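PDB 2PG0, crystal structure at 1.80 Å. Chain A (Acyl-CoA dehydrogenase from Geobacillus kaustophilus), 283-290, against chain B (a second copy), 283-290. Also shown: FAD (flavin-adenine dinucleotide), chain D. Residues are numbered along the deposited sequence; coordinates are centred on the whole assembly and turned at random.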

ATOM      1  N   GLU A 283     -23.487   6.123   2.829  1.00 14.86           N
ATOM      2  CA  GLU A 283     -23.486   7.215   3.807  1.00 15.78           C
ATOM      3  C   GLU A 283     -22.388   7.079   4.868  1.00 14.65           C
ATOM      4  O   GLU A 283     -22.089   8.040   5.588  1.00 15.06           O
ATOM      5  CB  GLU A 283     -24.858   7.355   4.467  1.00 15.94           C
ATOM      6  CG  GLU A 283     -25.963   7.804   3.517  1.00 18.22           C
ATOM      7  CD  GLU A 283     -27.295   7.943   4.224  1.00 19.38           C
ATOM      8  OE1 GLU A 283     -27.458   8.908   5.001  1.00 24.93           O
ATOM      9  OE2 GLU A 283     -28.179   7.085   4.016  1.00 23.78           O
ATOM     10  N   PHE A 284     -21.780   5.899   4.968  1.00 12.91           N
ATOM     11  CA  PHE A 284     -20.684   5.707   5.921  1.00 12.76           C
ATOM     12  C   PHE A 284     -19.422   6.340   5.370  1.00 11.92           C
ATOM     13  O   PHE A 284     -19.121   6.204   4.178  1.00 11.53           O
ATOM     14  CB  PHE A 284     -20.480   4.218   6.228  1.00 13.01           C
ATOM     15  CG  PHE A 284     -21.653   3.601   6.930  1.00 13.97           C
ATOM     16  CD1 PHE A 284     -21.906   3.895   8.268  1.00 16.06           C
ATOM     17  CD2 PHE A 284     -22.531   2.766   6.244  1.00 15.09           C
ATOM     18  CE1 PHE A 284     -23.017   3.339   8.927  1.00 17.05           C
ATOM     19  CE2 PHE A 284     -23.640   2.205   6.886  1.00 15.91           C
ATOM     20  CZ  PHE A 284     -23.882   2.492   8.224  1.00 16.32           C
ATOM     21  N   GLN A 285     -18.703   7.058   6.228  1.00 11.78           N
ATOM     22  CA  GLN A 285     -17.564   7.854   5.765  1.00 11.23           C
ATOM     23  C   GLN A 285     -16.455   7.007   5.117  1.00 11.23           C
ATOM     24  O   GLN A 285     -15.873   7.415   4.098  1.00 10.40           O
ATOM     25  CB  GLN A 285     -16.996   8.714   6.889  1.00 11.06           C
ATOM     26  CG  GLN A 285     -16.071   9.822   6.350  1.00 11.07           C
ATOM     27  CD  GLN A 285     -15.198  10.447   7.416  1.00 11.54           C
ATOM     28  OE1 GLN A 285     -14.659   9.761   8.297  1.00 11.74           O
ATOM     29  NE2 GLN A 285     -15.040  11.770   7.337  1.00 11.40           N
ATOM     30  N   THR A 286     -16.169   5.834   5.689  1.00 10.68           N
ATOM     31  CA  THR A 286     -15.159   4.941   5.084  1.00 10.42           C
ATOM     32  C   THR A 286     -15.538   4.530   3.660  1.00 10.88           C
ATOM     33  O   THR A 286     -14.668   4.421   2.799  1.00 11.07           O
ATOM     34  CB  THR A 286     -14.875   3.668   5.912  1.00 10.75           C
ATOM     35  OG1 THR A 286     -16.084   2.916   6.088  1.00  9.89           O
ATOM     36  CG2 THR A 286     -14.259   4.024   7.263  1.00 10.11           C
ATOM     37  N   VAL A 287     -16.829   4.322   3.407  1.00 10.48           N
ATOM     38  CA  VAL A 287     -17.295   3.972   2.062  1.00 10.81           C
ATOM     39  C   VAL A 287     -17.130   5.163   1.120  1.00 10.91           C
ATOM     40  O   VAL A 287     -16.652   5.012  -0.004  1.00 10.95           O
ATOM     41  CB  VAL A 287     -18.762   3.483   2.059  1.00 10.67           C
ATOM     42  CG1 VAL A 287     -19.259   3.253   0.628  1.00 11.34           C
ATOM     43  CG2 VAL A 287     -18.904   2.202   2.888  1.00 11.78           C
ATOM     44  N   GLN A 288     -17.516   6.344   1.597  1.00 11.13           N
ATOM     45  CA  GLN A 288     -17.322   7.591   0.848  1.00 12.02           C
ATOM     46  C   GLN A 288     -15.867   7.829   0.461  1.00 11.17           C
ATOM     47  O   GLN A 288     -15.578   8.166  -0.685  1.00 11.03           O
ATOM     48  CB  GLN A 288     -17.855   8.781   1.642  1.00 11.74           C
ATOM     49  CG  GLN A 288     -19.373   8.744   1.840  1.00 13.18           C
ATOM     50  CD  GLN A 288     -19.887   9.803   2.802  1.00 14.35           C
ATOM     51  OE1 GLN A 288     -19.162  10.289   3.675  1.00 15.96           O
ATOM     52  NE2 GLN A 288     -21.165  10.144   2.662  1.00 18.76           N
ATOM     53  N   PHE A 289     -14.956   7.648   1.411  1.00 10.76           N
ATOM     54  CA  PHE A 289     -13.537   7.873   1.133  1.00 10.37           C
ATOM     55  C   PHE A 289     -12.974   6.812   0.173  1.00 10.51           C
ATOM     56  O   PHE A 289     -12.200   7.137  -0.738  1.00 10.03           O
ATOM     57  CB  PHE A 289     -12.729   7.916   2.433  1.00 10.84           C
ATOM     58  CG  PHE A 289     -12.706   9.268   3.106  1.00 11.52           C
ATOM     59  CD1 PHE A 289     -13.825  10.108   3.093  1.00 11.46           C
ATOM     60  CD2 PHE A 289     -11.559   9.693   3.786  1.00 13.62           C
ATOM     61  CE1 PHE A 289     -13.799  11.362   3.742  1.00 13.35           C
ATOM     62  CE2 PHE A 289     -11.522  10.929   4.439  1.00 13.18           C
ATOM     63  CZ  PHE A 289     -12.647  11.771   4.415  1.00 12.02           C
ATOM     64  N   ARG A 290     -13.368   5.552   0.367  1.00 10.09           N
ATOM     65  CA  ARG A 290     -12.928   4.475  -0.526  1.00 10.00           C
ATOM     66  C   ARG A 290     -13.359   4.764  -1.951  1.00 10.06           C
ATOM     67  O   ARG A 290     -12.569   4.612  -2.885  1.00 10.04           O
ATOM     68  CB  ARG A 290     -13.444   3.114  -0.052  1.00  9.84           C
ATOM     69  CG  ARG A 290     -12.726   2.654   1.213  1.00 10.31           C
ATOM     70  CD  ARG A 290     -13.459   1.502   1.864  1.00 13.19           C
ATOM     71  NE  ARG A 290     -13.185   0.227   1.213  1.00 14.91           N
ATOM     72  CZ  ARG A 290     -13.566  -0.949   1.701  1.00 16.84           C
ATOM     73  NH1 ARG A 290     -14.246  -1.008   2.838  1.00 17.33           N
ATOM     74  NH2 ARG A 290     -13.265  -2.070   1.052  1.00 18.43           N
TER
ATOM     75  N   GLU B 283     -14.270  10.451  16.424  1.00 12.56           N
ATOM     76  CA  GLU B 283     -15.605   9.921  16.114  1.00 12.95           C
ATOM     77  C   GLU B 283     -15.882   9.726  14.621  1.00 12.44           C
ATOM     78  O   GLU B 283     -16.844   9.045  14.256  1.00 12.81           O
ATOM     79  CB  GLU B 283     -16.705  10.784  16.729  1.00 13.25           C
ATOM     80  CG  GLU B 283     -16.759  10.746  18.240  1.00 15.22           C
ATOM     81  CD  GLU B 283     -17.905  11.587  18.762  1.00 18.58           C
ATOM     82  OE1 GLU B 283     -19.019  11.042  18.892  1.00 18.33           O
ATOM     83  OE2 GLU B 283     -17.696  12.795  19.021  1.00 19.74           O
ATOM     84  N   PHE B 284     -15.070  10.336  13.757  1.00 11.29           N
ATOM     85  CA  PHE B 284     -15.238  10.144  12.313  1.00 10.91           C
ATOM     86  C   PHE B 284     -14.769   8.765  11.923  1.00 10.04           C
ATOM     87  O   PHE B 284     -13.713   8.319  12.377  1.00  9.58           O
ATOM     88  CB  PHE B 284     -14.510  11.226  11.519  1.00 11.44           C
ATOM     89  CG  PHE B 284     -15.069  12.592  11.754  1.00 12.41           C
ATOM     90  CD1 PHE B 284     -16.307  12.946  11.219  1.00 14.63           C
ATOM     91  CD2 PHE B 284     -14.395  13.504  12.560  1.00 14.22           C
ATOM     92  CE1 PHE B 284     -16.853  14.225  11.459  1.00 14.49           C
ATOM     93  CE2 PHE B 284     -14.930  14.780  12.795  1.00 13.50           C
ATOM     94  CZ  PHE B 284     -16.159  15.126  12.249  1.00 13.14           C
ATOM     95  N   GLN B 285     -15.572   8.086  11.104  1.00 10.09           N
ATOM     96  CA  GLN B 285     -15.363   6.661  10.877  1.00 10.32           C
ATOM     97  C   GLN B 285     -14.001   6.361  10.258  1.00 10.26           C
ATOM     98  O   GLN B 285     -13.368   5.356  10.608  1.00 10.12           O
ATOM     99  CB  GLN B 285     -16.475   6.045  10.039  1.00 10.43           C
ATOM    100  CG  GLN B 285     -16.501   4.526  10.167  1.00 10.89           C
ATOM    101  CD  GLN B 285     -17.368   3.844   9.130  1.00 12.29           C
ATOM    102  OE1 GLN B 285     -17.470   4.289   7.987  1.00 13.04           O
ATOM    103  NE2 GLN B 285     -17.980   2.732   9.525  1.00 11.65           N
ATOM    104  N   THR B 286     -13.546   7.223   9.346  1.00 10.08           N
ATOM    105  CA  THR B 286     -12.232   7.017   8.714  1.00 10.09           C
ATOM    106  C   THR B 286     -11.099   7.071   9.744  1.00  9.96           C
ATOM    107  O   THR B 286     -10.137   6.308   9.652  1.00 10.01           O
ATOM    108  CB  THR B 286     -11.951   8.005   7.553  1.00 10.00           C
ATOM    109  OG1 THR B 286     -12.093   9.350   8.020  1.00 11.53           O
ATOM    110  CG2 THR B 286     -12.903   7.752   6.384  1.00 10.55           C
ATOM    111  N   VAL B 287     -11.225   7.959  10.730  1.00  9.14           N
ATOM    112  CA  VAL B 287     -10.231   8.083  11.801  1.00  9.34           C
ATOM    113  C   VAL B 287     -10.240   6.831  12.684  1.00  9.81           C
ATOM    114  O   VAL B 287      -9.177   6.295  13.027  1.00  9.44           O
ATOM    115  CB  VAL B 287     -10.462   9.365  12.647  1.00  9.41           C
ATOM    116  CG1 VAL B 287      -9.504   9.414  13.842  1.00  9.77           C
ATOM    117  CG2 VAL B 287     -10.306  10.627  11.745  1.00 10.14           C
ATOM    118  N   GLN B 288     -11.441   6.364  13.019  1.00  9.86           N
ATOM    119  CA  GLN B 288     -11.627   5.115  13.763  1.00 10.52           C
ATOM    120  C   GLN B 288     -10.957   3.922  13.084  1.00 10.11           C
ATOM    121  O   GLN B 288     -10.232   3.164  13.738  1.00  9.78           O
ATOM    122  CB  GLN B 288     -13.116   4.844  13.982  1.00 10.70           C
ATOM    123  CG  GLN B 288     -13.757   5.902  14.869  1.00 12.68           C
ATOM    124  CD  GLN B 288     -15.239   5.695  15.087  1.00 17.48           C
ATOM    125  OE1 GLN B 288     -15.928   5.087  14.262  1.00 18.63           O
ATOM    126  NE2 GLN B 288     -15.750   6.232  16.200  1.00 18.56           N
ATOM    127  N   PHE B 289     -11.178   3.780  11.776  1.00 10.49           N
ATOM    128  CA  PHE B 289     -10.585   2.675  11.009  1.00 10.46           C
ATOM    129  C   PHE B 289      -9.060   2.811  10.907  1.00 10.45           C
ATOM    130  O   PHE B 289      -8.343   1.817  11.032  1.00  9.21           O
ATOM    131  CB  PHE B 289     -11.213   2.563   9.613  1.00 11.12           C
ATOM    132  CG  PHE B 289     -12.523   1.795   9.576  1.00 11.18           C
ATOM    133  CD1 PHE B 289     -13.416   1.828  10.647  1.00 11.80           C
ATOM    134  CD2 PHE B 289     -12.863   1.056   8.446  1.00 12.76           C
ATOM    135  CE1 PHE B 289     -14.626   1.119  10.600  1.00 13.19           C
ATOM    136  CE2 PHE B 289     -14.072   0.351   8.383  1.00 13.31           C
ATOM    137  CZ  PHE B 289     -14.954   0.392   9.456  1.00 11.76           C
ATOM    138  N   ARG B 290      -8.565   4.031  10.688  1.00  9.76           N
ATOM    139  CA  ARG B 290      -7.111   4.256  10.661  1.00 10.21           C
ATOM    140  C   ARG B 290      -6.467   3.877  11.993  1.00  9.95           C
ATOM    141  O   ARG B 290      -5.443   3.185  12.025  1.00 10.63           O
ATOM    142  CB  ARG B 290      -6.793   5.701  10.283  1.00 10.23           C
ATOM    143  CG  ARG B 290      -7.104   5.970   8.818  1.00 11.61           C
ATOM    144  CD  ARG B 290      -7.200   7.451   8.554  1.00 13.69           C
ATOM    145  NE  ARG B 290      -5.885   8.079   8.510  1.00 14.93           N
ATOM    146  CZ  ARG B 290      -5.691   9.341   8.148  1.00 16.04           C
ATOM    147  NH1 ARG B 290      -6.733  10.097   7.803  1.00 15.59           N
ATOM    148  NH2 ARG B 290      -4.466   9.846   8.124  1.00 17.94           N
TER
HETATM  149  PA  FAD D 401     -23.714  -6.140   4.110  1.00 19.81           P
HETATM  150  O1A FAD D 401     -24.900  -5.692   3.284  1.00 18.95           O
HETATM  151  O2A FAD D 401     -23.959  -6.206   5.596  1.00 18.84           O
HETATM  152  O5B FAD D 401     -22.467  -5.157   3.831  1.00 19.77           O
HETATM  153  C5B FAD D 401     -21.972  -4.993   2.519  1.00 21.57           C
HETATM  154  C4B FAD D 401     -20.761  -4.077   2.586  1.00 23.42           C
HETATM  155  O4B FAD D 401     -21.155  -2.881   3.227  1.00 23.22           O
HETATM  156  C3B FAD D 401     -19.640  -4.688   3.418  1.00 24.53           C
HETATM  157  O3B FAD D 401     -18.496  -4.856   2.627  1.00 25.82           O
HETATM  158  C2B FAD D 401     -19.260  -3.637   4.427  1.00 26.82           C
HETATM  159  O2B FAD D 401     -18.000  -3.146   4.040  1.00 31.10           O
HETATM  160  C1B FAD D 401     -20.189  -2.475   4.169  1.00 24.28           C
HETATM  161  N9A FAD D 401     -20.760  -1.956   5.426  1.00 24.28           N
HETATM  162  C8A FAD D 401     -21.918  -2.322   6.070  1.00 23.84           C
HETATM  163  N7A FAD D 401     -22.044  -1.567   7.190  1.00 23.46           N
HETATM  164  C5A FAD D 401     -20.983  -0.727   7.262  1.00 23.77           C
HETATM  165  C6A FAD D 401     -20.602   0.248   8.176  1.00 24.20           C
HETATM  166  N6A FAD D 401     -21.369   0.536   9.226  1.00 23.94           N
HETATM  167  N1A FAD D 401     -19.431   0.951   7.964  1.00 24.00           N
HETATM  168  C2A FAD D 401     -18.636   0.703   6.862  1.00 23.78           C
HETATM  169  N3A FAD D 401     -19.019  -0.262   5.956  1.00 23.68           N
HETATM  170  C4A FAD D 401     -20.171  -0.961   6.156  1.00 24.16           C
HETATM  171  N1  FAD D 401     -24.101 -16.271   7.274  1.00 21.52           N
HETATM  172  C2  FAD D 401     -24.615 -17.091   8.268  1.00 22.05           C
HETATM  173  O2  FAD D 401     -25.383 -16.629   9.115  1.00 21.68           O
HETATM  174  N3  FAD D 401     -24.279 -18.432   8.303  1.00 21.49           N
HETATM  175  C4  FAD D 401     -23.425 -18.960   7.349  1.00 22.01           C
HETATM  176  O4  FAD D 401     -23.138 -20.153   7.392  1.00 21.39           O
HETATM  177  C4X FAD D 401     -22.892 -18.135   6.350  1.00 21.95           C
HETATM  178  N5  FAD D 401     -22.035 -18.652   5.389  1.00 21.88           N
HETATM  179  C5X FAD D 401     -21.539 -17.836   4.390  1.00 21.62           C
HETATM  180  C6  FAD D 401     -20.694 -18.379   3.423  1.00 21.86           C
HETATM  181  C7  FAD D 401     -20.176 -17.582   2.410  1.00 21.56           C
HETATM  182  C7M FAD D 401     -19.269 -18.222   1.395  1.00 21.80           C
HETATM  183  C8  FAD D 401     -20.513 -16.222   2.368  1.00 21.79           C
HETATM  184  C8M FAD D 401     -19.997 -15.297   1.314  1.00 21.95           C
HETATM  185  C9  FAD D 401     -21.359 -15.683   3.331  1.00 21.76           C
HETATM  186  C9A FAD D 401     -21.876 -16.476   4.356  1.00 21.87           C
HETATM  187  N10 FAD D 401     -22.718 -15.941   5.333  1.00 21.75           N
HETATM  188  C10 FAD D 401     -23.238 -16.777   6.314  1.00 21.83           C
HETATM  189  C1' FAD D 401     -23.033 -14.456   5.412  1.00 21.07           C
HETATM  190  C2' FAD D 401     -21.859 -13.513   5.726  1.00 20.55           C
HETATM  191  O2' FAD D 401     -21.538 -13.528   7.102  1.00 21.81           O
HETATM  192  C3' FAD D 401     -22.252 -12.100   5.281  1.00 18.85           C
HETATM  193  O3' FAD D 401     -22.116 -12.035   3.874  1.00 17.24           O
HETATM  194  C4' FAD D 401     -21.450 -10.971   5.942  1.00 19.14           C
HETATM  195  O4' FAD D 401     -21.708 -10.919   7.333  1.00 19.13           O
HETATM  196  C5' FAD D 401     -21.778  -9.594   5.361  1.00 19.10           C
HETATM  197  O5' FAD D 401     -23.175  -9.403   5.275  1.00 19.40           O
HETATM  198  P   FAD D 401     -23.822  -8.977   3.870  1.00 19.36           P
HETATM  199  O1P FAD D 401     -23.397  -9.948   2.800  1.00 19.02           O
HETATM  200  O2P FAD D 401     -25.326  -8.885   3.997  1.00 20.56           O
HETATM  201  O3P FAD D 401     -23.154  -7.543   3.537  1.00 18.90           O

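Two copies of the same helix start meet nearly at right angles, 88° between their N-to-C directions, and the contact is built twice, once from each chain. The register pairs like with like: the CA atoms of Thr A286 and Thr B286 lie 5.1 Å apart, and those of Gln A285 and Gln B285 5.7 Å apart. At the centre lie the threonine and glutamine of each chain, the residues most covered by the other stretch.

The key element is the glutamine in the first turn. Gln A285 points its CA-to-CB bond toward the partner and holds chi1 and chi2 both at t, an extended chain that carries OE1 across to the first turn of the other helix. There Gln A285 OE1 accepts two hydrogen bonds from one residue, from Thr B286 N at 3.0 Å and from Thr B286 OG1 at 2.6 Å. Backbone amides in a first helical turn have no carbonyl of a preceding turn within the helix to pair with, so a carbonyl-type oxygen from outside suits this site. Gln B285 OE1 returns the arrangement, receiving Thr A286 N at 3.1 Å and Thr A286 OG1 at 2.7 Å. The p rotamer of each threonine makes the double grip possible, because it sets OG1 on the same side as its own amide and lets both converge on one acceptor.

That rotamer also places the methyl. Thr A286 CG2 sits 3.7 Å from the centroid of the Phe B289 ring, 22° off the ring normal, a CH-pi contact over the face; Thr B286 CG2 does the same to Phe A289 at 3.8 Å and 25°. Each phenylalanine, one turn after its own glutamine, points its CA-to-CB bond toward the partner and keeps chi1 at m, offering a ring face to the incoming methyl. The two methyls also approach each other, with Thr A286 CG2 and Thr B286 CG2 4.1 Å apart. One threonine therefore serves a polar and an apolar partner at once.

With OE1 committed to the other chain, the amide nitrogen is free for different work. Gln B285 NE2 donates to FAD N1A at 2.8 Å with a nearly straight angle of 166°, while Gln A285 NE2 is satisfied elsewhere in the structure. Phe A284, at the N-cap position with chi1 at m, lays one ring face against the adenine amino group, its CE1 3.3 Å from FAD N6A. The cofactor's adenine is thus contacted by residues of both chains.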